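Local coordinates for protein thioredoxin (Thermosipho africanus, PDB 6MOS) that probably serves as a thiol-disulfide oxidoreductase of the thioredoxin family, exchanging electrons with partner proteins through a redox-active cysteine pair, at residues A[82-87]-A[101-106]. Sequence-based numbering, arbitrary orientation.
Sequences VIILDK and SEVINT
V82 and I84, alternate residues on one face of strand 81-86, pack against V103 and T106, which lie one turn apart on helix 100-115. The contact between the segments is made by methyl groups, with I84 CD1 also close to V103 O. V103 sends CG1 to both strand residues: it lies 4.1 Å from V82 CG1 and equally far from I84 CD1, so a single methyl bridges the two. In V103 this branch stands anti to the backbone N (chi1 180°), which aims it at the sheet. I84 is extended, with CD1 anti to CA about the CB-CG1 bond, and its terminal methyl touches both V103 and T106, lying 3.9 Å from T106 CG2.

The hydroxyl of T106 is spent within the helix. T106 turns its methyl to the strand while OG1 donates to E102 O at 3.1 Å, approaching 30° off the plane of that carbonyl. The same oxygen accepts the T106 backbone N from the opposite face, so two bonds grip it and the buried hydroxyl is satisfied. Replacing T106 by alanine removes CG2 and OG1, which is likely to thin the packing against I84 CD1 to CB alone and leave E102 O with just the backbone N of this pair.

F94 of the adjacent strand 89-95 touches both I84 and T106, whereas I48 of helix 39-55 packs on V103, extending the apolar layer. The strand and helix segments run nearly parallel, at 7° with their axes 10.3 Å apart, as the C-terminal helix lies along the central mixed beta-sheet in the thioredoxin fold.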
loop_
_atom_site.group_PDB
_atom_site.type_symbol
_atom_site.label_atom_id
_atom_site.label_comp_id
_atom_site.label_asym_id
_atom_site.label_seq_id
_atom_site.Cartn_x
_atom_site.Cartn_y
_atom_site.Cartn_z
ATOM N N VAL A 82 2.543 2.709 -1.549
ATOM C CA VAL A 82 1.335 2.089 -1.012
ATOM C C VAL A 82 0.156 2.587 -1.828
ATOM O O VAL A 82 -0.014 3.796 -2.004
ATOM C CB VAL A 82 1.137 2.403 0.483
ATOM C CG1 VAL A 82 -0.176 1.815 0.964
ATOM C CG2 VAL A 82 2.277 1.832 1.299
ATOM N N ILE A 83 -0.656 1.661 -2.340
ATOM C CA ILE A 83 -1.863 2.031 -3.064
ATOM C C ILE A 83 -3.031 1.381 -2.341
ATOM O O ILE A 83 -3.010 0.173 -2.093
ATOM C CB ILE A 83 -1.809 1.598 -4.541
ATOM C CG1 ILE A 83 -0.609 2.240 -5.251
ATOM C CG2 ILE A 83 -3.080 2.010 -5.272
ATOM C CD1 ILE A 83 -0.587 1.978 -6.741
ATOM N N ILE A 84 -4.015 2.185 -1.946
ATOM C CA ILE A 84 -5.258 1.672 -1.382
ATOM C C ILE A 84 -6.298 1.636 -2.495
ATOM O O ILE A 84 -6.461 2.615 -3.235
ATOM C CB ILE A 84 -5.724 2.532 -0.194
ATOM C CG1 ILE A 84 -4.593 2.644 0.840
ATOM C CG2 ILE A 84 -6.964 1.926 0.434
ATOM C CD1 ILE A 84 -4.883 3.607 1.976
ATOM N N LEU A 85 -6.981 0.505 -2.643
ATOM C CA LEU A 85 -7.954 0.356 -3.713
ATOM C C LEU A 85 -9.268 -0.172 -3.162
ATOM O O LEU A 85 -9.314 -0.819 -2.111
ATOM C CB LEU A 85 -7.460 -0.589 -4.822
ATOM C CG LEU A 85 -6.156 -0.217 -5.527
ATOM C CD1 LEU A 85 -4.994 -0.993 -4.925
ATOM C CD2 LEU A 85 -6.247 -0.443 -7.022
ATOM N N ASP A 86 -10.333 0.102 -3.912
ATOM C CA ASP A 86 -11.656 -0.446 -3.648
ATOM C C ASP A 86 -12.294 -0.761 -4.992
ATOM O O ASP A 86 -12.490 0.145 -5.806
ATOM C CB ASP A 86 -12.514 0.542 -2.860
ATOM C CG ASP A 86 -13.863 -0.029 -2.477
ATOM O OD1 ASP A 86 -14.042 -1.262 -2.574
ATOM O OD2 ASP A 86 -14.742 0.760 -2.075
ATOM N N LYS A 87 -12.616 -2.034 -5.223
ATOM C CA LYS A 87 -13.168 -2.477 -6.507
ATOM C C LYS A 87 -12.222 -2.116 -7.651
ATOM O O LYS A 87 -12.643 -1.640 -8.708
ATOM C CB LYS A 87 -14.567 -1.892 -6.742
ATOM C CG LYS A 87 -15.377 -2.585 -7.841
ATOM C CD LYS A 87 -15.857 -1.588 -8.899
ATOM C CE LYS A 87 -16.683 -2.275 -9.985
ATOM N NZ LYS A 87 -17.843 -3.028 -9.421
ATOM N N SER A 101 1.297 6.414 9.523
ATOM C CA SER A 101 0.064 6.932 10.115
ATOM C C SER A 101 -0.879 7.512 9.062
ATOM O O SER A 101 -2.105 7.410 9.211
ATOM C CB SER A 101 0.392 7.986 11.173
ATOM O OG SER A 101 1.140 9.043 10.613
ATOM N N GLU A 102 -0.336 8.115 7.998
ATOM C CA GLU A 102 -1.182 8.622 6.917
ATOM C C GLU A 102 -1.976 7.501 6.270
ATOM O O GLU A 102 -3.142 7.690 5.910
ATOM C CB GLU A 102 -0.348 9.323 5.849
ATOM C CG GLU A 102 0.539 10.438 6.346
ATOM C CD GLU A 102 1.368 11.016 5.225
ATOM O OE1 GLU A 102 0.866 11.070 4.082
ATOM O OE2 GLU A 102 2.527 11.395 5.475
ATOM N N VAL A 103 -1.355 6.330 6.098
ATOM C CA VAL A 103 -2.049 5.194 5.502
ATOM C C VAL A 103 -3.210 4.755 6.383
ATOM O O VAL A 103 -4.331 4.543 5.905
ATOM C CB VAL A 103 -1.067 4.035 5.254
ATOM C CG1 VAL A 103 -1.799 2.840 4.633
ATOM C CG2 VAL A 103 0.066 4.509 4.356
ATOM N N ILE A 104 -2.959 4.606 7.685
ATOM C CA ILE A 104 -4.033 4.221 8.596
ATOM C C ILE A 104 -5.149 5.250 8.561
ATOM O O ILE A 104 -6.340 4.903 8.528
ATOM C CB ILE A 104 -3.490 4.027 10.023
ATOM C CG1 ILE A 104 -2.511 2.854 10.061
ATOM C CG2 ILE A 104 -4.646 3.783 10.996
ATOM C CD1 ILE A 104 -1.712 2.763 11.345
ATOM N N ASN A 105 -4.784 6.536 8.563
ATOM C CA ASN A 105 -5.792 7.588 8.586
ATOM C C ASN A 105 -6.671 7.541 7.342
ATOM O O ASN A 105 -7.888 7.737 7.430
ATOM C CB ASN A 105 -5.117 8.948 8.722
ATOM C CG ASN A 105 -6.000 9.955 9.401
ATOM O OD1 ASN A 105 -6.454 10.918 8.777
ATOM N ND2 ASN A 105 -6.268 9.735 10.688
ATOM N N THR A 106 -6.076 7.274 6.175
ATOM C CA THR A 106 -6.862 7.208 4.947
ATOM C C THR A 106 -7.800 6.010 4.967
ATOM O O THR A 106 -8.964 6.119 4.556
ATOM C CB THR A 106 -5.939 7.150 3.724
ATOM O OG1 THR A 106 -5.188 8.366 3.629
ATOM C CG2 THR A 106 -6.739 6.961 2.445
#